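Local atomic coordinates of TonB-dependent siderophore receptor (Pseudomonas aeruginosa 39016, PDB entry 5NEC), a protein that probably takes up ferric siderophores across the outer membrane as a TonB-dependent receptor, a route that siderophore-drug conjugates can exploit. Residues 224-235 with 280-291; 455-463 with 472-480. All coordinates share one frame; numbering follows the deposited sequence.

Contact 1 of 2, residues 224-235 with 280-291; sequences PTRVTVSHYHLE and RIDTSTITVEHD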
# COMPACT_ATOMS: atom_id res chain seq x y z
N PRO A 224 -1.45 21.91 27.10
CA PRO A 224 -0.73 22.54 25.97
C PRO A 224 0.60 21.86 25.55
O PRO A 224 1.23 22.33 24.59
CB PRO A 224 -0.43 23.98 26.48
CG PRO A 224 -1.26 24.16 27.69
CD PRO A 224 -1.43 22.79 28.29
N THR A 225 1.03 20.82 26.27
CA THR A 225 2.29 20.12 25.99
C THR A 225 2.05 18.61 26.01
O THR A 225 1.71 18.05 27.05
CB THR A 225 3.38 20.54 26.98
OG1 THR A 225 3.61 21.95 26.87
CG2 THR A 225 4.70 19.80 26.71
N ARG A 226 2.22 17.98 24.86
CA ARG A 226 1.89 16.56 24.64
C ARG A 226 3.14 15.80 24.19
O ARG A 226 3.90 16.26 23.33
CB ARG A 226 0.78 16.43 23.60
CG ARG A 226 -0.50 17.16 24.00
CD ARG A 226 -1.53 17.33 22.88
NE ARG A 226 -1.15 18.31 21.84
CZ ARG A 226 -1.09 19.64 22.02
NH1 ARG A 226 -0.77 20.47 21.03
NH2 ARG A 226 -1.33 20.17 23.20
N VAL A 227 3.36 14.64 24.79
CA VAL A 227 4.46 13.77 24.46
C VAL A 227 3.90 12.39 24.17
O VAL A 227 3.16 11.85 24.99
CB VAL A 227 5.49 13.69 25.62
CG1 VAL A 227 6.60 12.69 25.32
CG2 VAL A 227 6.09 15.07 25.87
N THR A 228 4.24 11.85 23.00
CA THR A 228 3.85 10.50 22.61
C THR A 228 5.08 9.65 22.25
O THR A 228 5.99 10.13 21.58
CB THR A 228 2.84 10.50 21.45
OG1 THR A 228 1.68 11.27 21.82
CG2 THR A 228 2.38 9.09 21.15
N VAL A 229 5.06 8.40 22.70
CA VAL A 229 6.10 7.41 22.44
C VAL A 229 5.43 6.12 21.93
O VAL A 229 4.61 5.54 22.63
CB VAL A 229 6.91 7.10 23.74
CG1 VAL A 229 7.93 5.98 23.52
CG2 VAL A 229 7.65 8.33 24.22
N SER A 230 5.80 5.68 20.73
CA SER A 230 5.25 4.47 20.12
C SER A 230 6.36 3.53 19.71
O SER A 230 7.41 3.95 19.27
CB SER A 230 4.43 4.82 18.89
OG SER A 230 3.26 5.49 19.30
N HIS A 231 6.11 2.24 19.85
CA HIS A 231 6.93 1.26 19.21
C HIS A 231 6.03 0.34 18.39
O HIS A 231 4.90 0.06 18.79
CB HIS A 231 7.78 0.47 20.21
CG HIS A 231 8.88 -0.30 19.55
ND1 HIS A 231 10.12 0.24 19.31
CD2 HIS A 231 8.89 -1.53 18.99
CE1 HIS A 231 10.87 -0.64 18.66
NE2 HIS A 231 10.14 -1.72 18.45
N TYR A 232 6.54 -0.08 17.22
CA TYR A 232 5.86 -1.00 16.32
C TYR A 232 6.80 -2.17 15.95
O TYR A 232 7.92 -1.98 15.51
CB TYR A 232 5.42 -0.26 15.05
CG TYR A 232 4.69 -1.15 14.06
CD1 TYR A 232 3.34 -1.42 14.23
CD2 TYR A 232 5.35 -1.72 12.97
CE1 TYR A 232 2.66 -2.23 13.33
CE2 TYR A 232 4.68 -2.54 12.07
CZ TYR A 232 3.33 -2.78 12.26
OH TYR A 232 2.63 -3.59 11.39
N HIS A 233 6.31 -3.39 16.14
CA HIS A 233 7.09 -4.57 15.86
C HIS A 233 6.24 -5.58 15.11
O HIS A 233 5.17 -5.93 15.59
CB HIS A 233 7.58 -5.19 17.15
CG HIS A 233 8.45 -6.39 16.93
ND1 HIS A 233 9.79 -6.28 16.63
CD2 HIS A 233 8.17 -7.71 16.93
CE1 HIS A 233 10.30 -7.48 16.44
NE2 HIS A 233 9.34 -8.37 16.62
N LEU A 234 6.72 -6.03 13.94
CA LEU A 234 6.09 -7.12 13.19
C LEU A 234 7.15 -8.08 12.66
O LEU A 234 8.16 -7.66 12.10
CB LEU A 234 5.27 -6.57 12.02
CG LEU A 234 4.37 -7.61 11.31
CD1 LEU A 234 3.09 -7.85 12.10
CD2 LEU A 234 4.03 -7.16 9.91
N GLU A 235 6.89 -9.36 12.83
CA GLU A 235 7.77 -10.44 12.41
C GLU A 235 6.96 -11.39 11.55
O GLU A 235 5.83 -11.71 11.92
CB GLU A 235 8.28 -11.17 13.64
CG GLU A 235 9.53 -12.02 13.42
CD GLU A 235 10.38 -12.04 14.66
OE1 GLU A 235 10.76 -10.91 15.10
OE2 GLU A 235 10.66 -13.13 15.20
N ARG A 280 11.36 -8.86 9.55
CA ARG A 280 11.27 -8.27 10.87
C ARG A 280 11.26 -6.77 10.64
O ARG A 280 12.12 -6.28 9.92
CB ARG A 280 12.47 -8.67 11.71
CG ARG A 280 12.35 -8.23 13.16
CD ARG A 280 13.56 -8.66 14.01
NE ARG A 280 13.60 -10.13 14.15
CZ ARG A 280 14.29 -10.82 15.08
NH1 ARG A 280 15.02 -10.20 16.01
NH2 ARG A 280 14.20 -12.15 15.08
N ILE A 281 10.29 -6.06 11.22
CA ILE A 281 10.34 -4.60 11.26
C ILE A 281 10.19 -4.10 12.71
O ILE A 281 9.38 -4.62 13.46
CB ILE A 281 9.35 -3.90 10.31
CG1 ILE A 281 9.46 -2.39 10.49
CG2 ILE A 281 7.94 -4.37 10.54
CD1 ILE A 281 9.05 -1.57 9.28
N ASP A 282 11.03 -3.13 13.07
CA ASP A 282 10.98 -2.41 14.35
C ASP A 282 10.98 -0.91 14.07
O ASP A 282 11.82 -0.44 13.32
CB ASP A 282 12.20 -2.75 15.18
CG ASP A 282 12.10 -4.09 15.83
OD1 ASP A 282 11.31 -4.18 16.79
OD2 ASP A 282 12.78 -5.06 15.40
N THR A 283 10.04 -0.18 14.66
CA THR A 283 9.94 1.27 14.48
C THR A 283 9.58 1.94 15.82
O THR A 283 8.60 1.56 16.47
CB THR A 283 8.92 1.59 13.38
OG1 THR A 283 9.41 1.06 12.16
CG2 THR A 283 8.75 3.08 13.17
N SER A 284 10.40 2.90 16.23
CA SER A 284 10.20 3.69 17.43
C SER A 284 9.91 5.09 16.98
O SER A 284 10.63 5.60 16.13
CB SER A 284 11.45 3.69 18.29
OG SER A 284 11.63 2.43 18.90
N THR A 285 8.87 5.71 17.53
CA THR A 285 8.51 7.09 17.17
C THR A 285 8.29 7.88 18.45
O THR A 285 7.63 7.40 19.37
CB THR A 285 7.24 7.13 16.28
OG1 THR A 285 7.43 6.28 15.15
CG2 THR A 285 6.97 8.53 15.77
N ILE A 286 8.86 9.09 18.51
CA ILE A 286 8.72 10.00 19.66
C ILE A 286 8.28 11.35 19.14
O ILE A 286 8.99 11.98 18.36
CB ILE A 286 10.06 10.14 20.42
CG1 ILE A 286 10.38 8.81 21.10
CG2 ILE A 286 9.99 11.22 21.48
CD1 ILE A 286 11.81 8.61 21.46
N THR A 287 7.11 11.81 19.60
CA THR A 287 6.50 13.05 19.12
C THR A 287 6.30 14.01 20.31
O THR A 287 5.68 13.63 21.30
CB THR A 287 5.14 12.75 18.43
OG1 THR A 287 5.34 11.78 17.40
CG2 THR A 287 4.57 14.00 17.79
N VAL A 288 6.84 15.23 20.21
CA VAL A 288 6.65 16.29 21.21
C VAL A 288 5.90 17.47 20.56
O VAL A 288 6.37 18.01 19.56
CB VAL A 288 7.99 16.77 21.80
CG1 VAL A 288 7.76 17.88 22.84
CG2 VAL A 288 8.74 15.60 22.43
N GLU A 289 4.75 17.85 21.12
CA GLU A 289 3.96 19.00 20.66
C GLU A 289 3.85 20.03 21.76
O GLU A 289 3.66 19.68 22.93
CB GLU A 289 2.54 18.59 20.30
CG GLU A 289 2.33 18.14 18.88
CD GLU A 289 0.86 17.97 18.57
OE1 GLU A 289 0.16 17.28 19.35
OE2 GLU A 289 0.39 18.53 17.55
N HIS A 290 3.93 21.31 21.39
CA HIS A 290 3.74 22.39 22.34
C HIS A 290 2.98 23.54 21.68
O HIS A 290 3.40 24.04 20.64
CB HIS A 290 5.09 22.89 22.89
CG HIS A 290 4.96 24.07 23.82
ND1 HIS A 290 4.27 24.00 25.02
CD2 HIS A 290 5.41 25.34 23.71
CE1 HIS A 290 4.31 25.18 25.60
NE2 HIS A 290 5.00 26.00 24.84
N ASP A 291 1.90 23.98 22.30
CA ASP A 291 1.18 25.18 21.83
C ASP A 291 1.90 26.45 22.33
O ASP A 291 1.94 26.73 23.53
CB ASP A 291 -0.28 25.12 22.27
CG ASP A 291 -0.99 23.87 21.74
OD1 ASP A 291 -0.52 23.29 20.72
OD2 ASP A 291 -1.99 23.43 22.31

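Contact 2 of 2, residues 455-463 with 472-480; sequences FDSFETTAK and KLSDKSSFW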
# COMPACT_ATOMS: atom_id res chain seq x y z
N PHE A 455 11.80 21.96 -0.95
CA PHE A 455 13.16 21.76 -1.44
C PHE A 455 13.79 20.59 -0.67
O PHE A 455 13.83 20.61 0.55
CB PHE A 455 14.00 23.02 -1.22
CG PHE A 455 15.45 22.85 -1.60
CD1 PHE A 455 15.81 22.65 -2.93
CD2 PHE A 455 16.44 22.86 -0.62
CE1 PHE A 455 17.15 22.49 -3.28
CE2 PHE A 455 17.78 22.70 -0.96
CZ PHE A 455 18.13 22.51 -2.30
N ASP A 456 14.26 19.57 -1.40
CA ASP A 456 14.95 18.41 -0.83
C ASP A 456 16.38 18.36 -1.32
O ASP A 456 16.63 18.56 -2.50
CB ASP A 456 14.29 17.10 -1.26
CG ASP A 456 13.01 16.83 -0.52
OD1 ASP A 456 13.08 16.21 0.56
OD2 ASP A 456 11.94 17.24 -1.03
N SER A 457 17.30 18.04 -0.41
CA SER A 457 18.72 17.90 -0.71
C SER A 457 19.14 16.48 -0.28
O SER A 457 18.79 16.04 0.80
CB SER A 457 19.48 18.97 0.04
OG SER A 457 20.87 18.83 -0.12
N PHE A 458 19.86 15.79 -1.16
CA PHE A 458 20.14 14.35 -1.03
C PHE A 458 21.66 14.08 -1.19
O PHE A 458 22.27 14.63 -2.09
CB PHE A 458 19.31 13.62 -2.10
CG PHE A 458 19.23 12.13 -1.94
CD1 PHE A 458 18.82 11.56 -0.73
CD2 PHE A 458 19.50 11.28 -3.03
CE1 PHE A 458 18.71 10.17 -0.59
CE2 PHE A 458 19.39 9.89 -2.89
CZ PHE A 458 19.00 9.34 -1.67
N GLU A 459 22.26 13.28 -0.30
CA GLU A 459 23.66 12.82 -0.43
C GLU A 459 23.70 11.33 -0.20
O GLU A 459 23.21 10.89 0.82
CB GLU A 459 24.57 13.42 0.63
CG GLU A 459 24.71 14.92 0.62
CD GLU A 459 25.85 15.42 1.53
OE1 GLU A 459 26.96 14.82 1.50
OE2 GLU A 459 25.65 16.40 2.27
N THR A 460 24.29 10.55 -1.12
CA THR A 460 24.49 9.10 -0.92
C THR A 460 25.91 8.65 -1.19
O THR A 460 26.60 9.21 -2.01
CB THR A 460 23.56 8.20 -1.79
OG1 THR A 460 23.79 8.46 -3.17
CG2 THR A 460 22.10 8.43 -1.47
N THR A 461 26.32 7.60 -0.48
CA THR A 461 27.57 6.91 -0.72
C THR A 461 27.26 5.44 -0.77
O THR A 461 26.64 4.92 0.14
CB THR A 461 28.58 7.20 0.40
OG1 THR A 461 28.92 8.58 0.34
CG2 THR A 461 29.85 6.39 0.25
N ALA A 462 27.67 4.78 -1.84
CA ALA A 462 27.42 3.34 -2.03
C ALA A 462 28.76 2.64 -2.10
O ALA A 462 29.63 3.03 -2.89
CB ALA A 462 26.63 3.10 -3.30
N LYS A 463 28.94 1.62 -1.26
CA LYS A 463 30.10 0.76 -1.30
C LYS A 463 29.67 -0.61 -1.77
O LYS A 463 28.86 -1.27 -1.12
CB LYS A 463 30.77 0.68 0.06
CG LYS A 463 31.53 1.92 0.39
CD LYS A 463 31.93 1.96 1.85
CE LYS A 463 32.51 3.31 2.23
NZ LYS A 463 33.77 3.14 3.02
N LYS A 472 33.62 2.70 -4.27
CA LYS A 472 33.03 3.71 -3.45
C LYS A 472 32.57 4.83 -4.38
O LYS A 472 33.40 5.48 -5.02
CB LYS A 472 34.05 4.22 -2.45
CG LYS A 472 33.45 5.16 -1.42
CD LYS A 472 34.54 5.92 -0.68
CE LYS A 472 33.91 6.92 0.27
NZ LYS A 472 34.96 7.68 0.99
N LEU A 473 31.26 5.04 -4.46
CA LEU A 473 30.67 6.03 -5.38
C LEU A 473 29.69 6.93 -4.63
O LEU A 473 28.80 6.44 -3.96
CB LEU A 473 29.98 5.31 -6.55
CG LEU A 473 30.95 4.53 -7.47
CD1 LEU A 473 30.19 3.64 -8.45
CD2 LEU A 473 31.94 5.45 -8.21
N SER A 474 29.89 8.23 -4.75
CA SER A 474 29.03 9.23 -4.12
C SER A 474 28.17 9.97 -5.13
O SER A 474 28.49 10.05 -6.31
CB SER A 474 29.86 10.25 -3.36
OG SER A 474 30.30 9.67 -2.14
N ASP A 475 27.07 10.52 -4.64
CA ASP A 475 26.15 11.28 -5.46
C ASP A 475 25.46 12.35 -4.62
O ASP A 475 25.18 12.14 -3.45
CB ASP A 475 25.14 10.32 -6.08
CG ASP A 475 24.42 10.93 -7.26
OD1 ASP A 475 25.03 11.73 -8.01
OD2 ASP A 475 23.22 10.59 -7.45
N LYS A 476 25.23 13.51 -5.23
CA LYS A 476 24.55 14.66 -4.62
C LYS A 476 23.49 15.14 -5.58
O LYS A 476 23.72 15.21 -6.77
CB LYS A 476 25.52 15.82 -4.35
CG LYS A 476 26.38 15.62 -3.13
CD LYS A 476 27.18 16.84 -2.74
CE LYS A 476 28.17 16.49 -1.63
NZ LYS A 476 29.11 17.61 -1.28
N SER A 477 22.32 15.49 -5.05
CA SER A 477 21.25 16.02 -5.88
C SER A 477 20.24 16.80 -5.04
O SER A 477 20.29 16.81 -3.80
CB SER A 477 20.56 14.89 -6.65
OG SER A 477 20.25 13.81 -5.79
N SER A 478 19.33 17.49 -5.73
CA SER A 478 18.21 18.14 -5.08
C SER A 478 16.94 18.06 -5.91
O SER A 478 16.97 17.71 -7.08
CB SER A 478 18.56 19.58 -4.72
OG SER A 478 19.12 20.24 -5.81
N PHE A 479 15.84 18.35 -5.25
CA PHE A 479 14.51 18.20 -5.81
C PHE A 479 13.69 19.44 -5.39
O PHE A 479 13.45 19.65 -4.21
CB PHE A 479 13.91 16.88 -5.30
CG PHE A 479 12.66 16.46 -6.02
CD1 PHE A 479 12.71 15.99 -7.34
CD2 PHE A 479 11.41 16.51 -5.37
CE1 PHE A 479 11.55 15.59 -8.00
CE2 PHE A 479 10.25 16.11 -6.03
CZ PHE A 479 10.32 15.64 -7.34
N TRP A 480 13.35 20.29 -6.36
CA TRP A 480 12.44 21.43 -6.17
C TRP A 480 11.04 20.96 -6.47
O TRP A 480 10.83 20.13 -7.35
CB TRP A 480 12.78 22.62 -7.08
CG TRP A 480 13.50 23.75 -6.39
CD1 TRP A 480 14.81 24.10 -6.53
CD2 TRP A 480 12.93 24.68 -5.43
NE1 TRP A 480 15.10 25.19 -5.73
CE2 TRP A 480 13.97 25.57 -5.05
CE3 TRP A 480 11.65 24.85 -4.87
CZ2 TRP A 480 13.78 26.60 -4.12
CZ3 TRP A 480 11.46 25.88 -3.95
CH2 TRP A 480 12.52 26.75 -3.58

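Contact 1 of 2, residues 224-235 with 280-291
Two neighbouring antiparallel strands of the transmembrane beta-barrel wall meet here, and at one end of the pair Asp-282 lies between two histidines of the facing strand. His-233 ND1 donates to Asp-282 OD1 at 2.6 Å, reaching the oxygen from above the carboxylate plane. His-231 NE2 gives a nearly straight bond (172°) to the same OD1 at 3.2 Å, taken by the anti lone pair. On the other side of its ring, His-231 ND1 shares a hydrogen bond with Ser-284 OG at 2.7 Å, so this imidazole is fixed at both nitrogens. Its CG is anti to the backbone N (chi1 -165°), which lays one ring face over Thr-283 O. Glu-235 OE1 lies over one face of the Arg-280 guanidinium, 3.1 Å from NE, a salt bridge of charges with no N-H pointing at the oxygen; His-233 NE2 also donates to this OE1.

At the far end, and on the opposite face, Arg-226 bends at chi3 (-72°) and spans two acids. Its NE donates to Glu-289 OE1 at 3.0 Å and its NH1 to Asp-291 OD1 at 2.8 Å, both oxygens lying near the guanidinium plane. Thr-297 also bonds Asp-291 OD1, and Arg-299 takes the other oxygen of Glu-289. Strand 206-219 pairs with the other edge of 224-235, while 296-316 flanks 280-291; the face carrying Tyr-232 and Ile-281 touches the loop residues Asn-123, Thr-114 and Gln-117.

Contact 2 of 2, residues 455-463 with 472-480
Residues 455-463 and 472-480 run antiparallel, their axes 4.6 Å apart at closest approach and 165° between directions. Hydrogen-bonded pairs from Asp-456 with Phe-479 to Ala-462 with Leu-473 alternate with non-hydrogen-bonded ones, each of the former closed by two N-H...O bonds.

At one end of the two segments, Phe-455 packs against Trp-480. The CD1 corner of the phenylalanine sits over one face of the indole, 3.8 Å from Trp-480 NE1, with the phenyl and five-membered rings inclined at 48°. With Phe-455 CG anti to the backbone N (chi1 175°), the ring reaches across to the facing strand, where CE1 comes 3.5 Å from Ser-478 CB. On this same face Thr-461 OG1 and Ser-474 OG share a hydrogen bond of 3.0 Å. Glu-459 and Lys-476 extend side by side, but OE1 of the glutamate stays 4.5 Å from NZ of the lysine, beyond salt-bridge range. On the reverse face Ser-477 OG meets the ring edge of Phe-458, 3.8 Å from its CD2, and Asp-456 turns its carboxylate to Arg-454.

Strand 426-444 hydrogen-bonds to the other edge of 455-463 and extends the barrel wall. The arrangement is that of a beta hairpin within the wall of an antiparallel outer-membrane barrel.

Both contacts join adjacent strands of the same antiparallel barrel wall, and all four segments belong to the beta-barrel of the TonB-dependent receptor. Contact 1 is complete before contact 2 begins along the chain. Their centres are about 28 Å apart and their nearest atoms about 18 Å, so they do not touch. Between them in chain order come strands 296-316, 327-354, 357-379 and 426-444, each antiparallel to the next, which carry the pairing from one contact to the other. The Tyr-232 and Ile-281 side of contact 1 meets loops of the plug domain; contact 2, a hairpin, is the more exposed of the two. Together they sample two separate sectors of the wall that surrounds the plug.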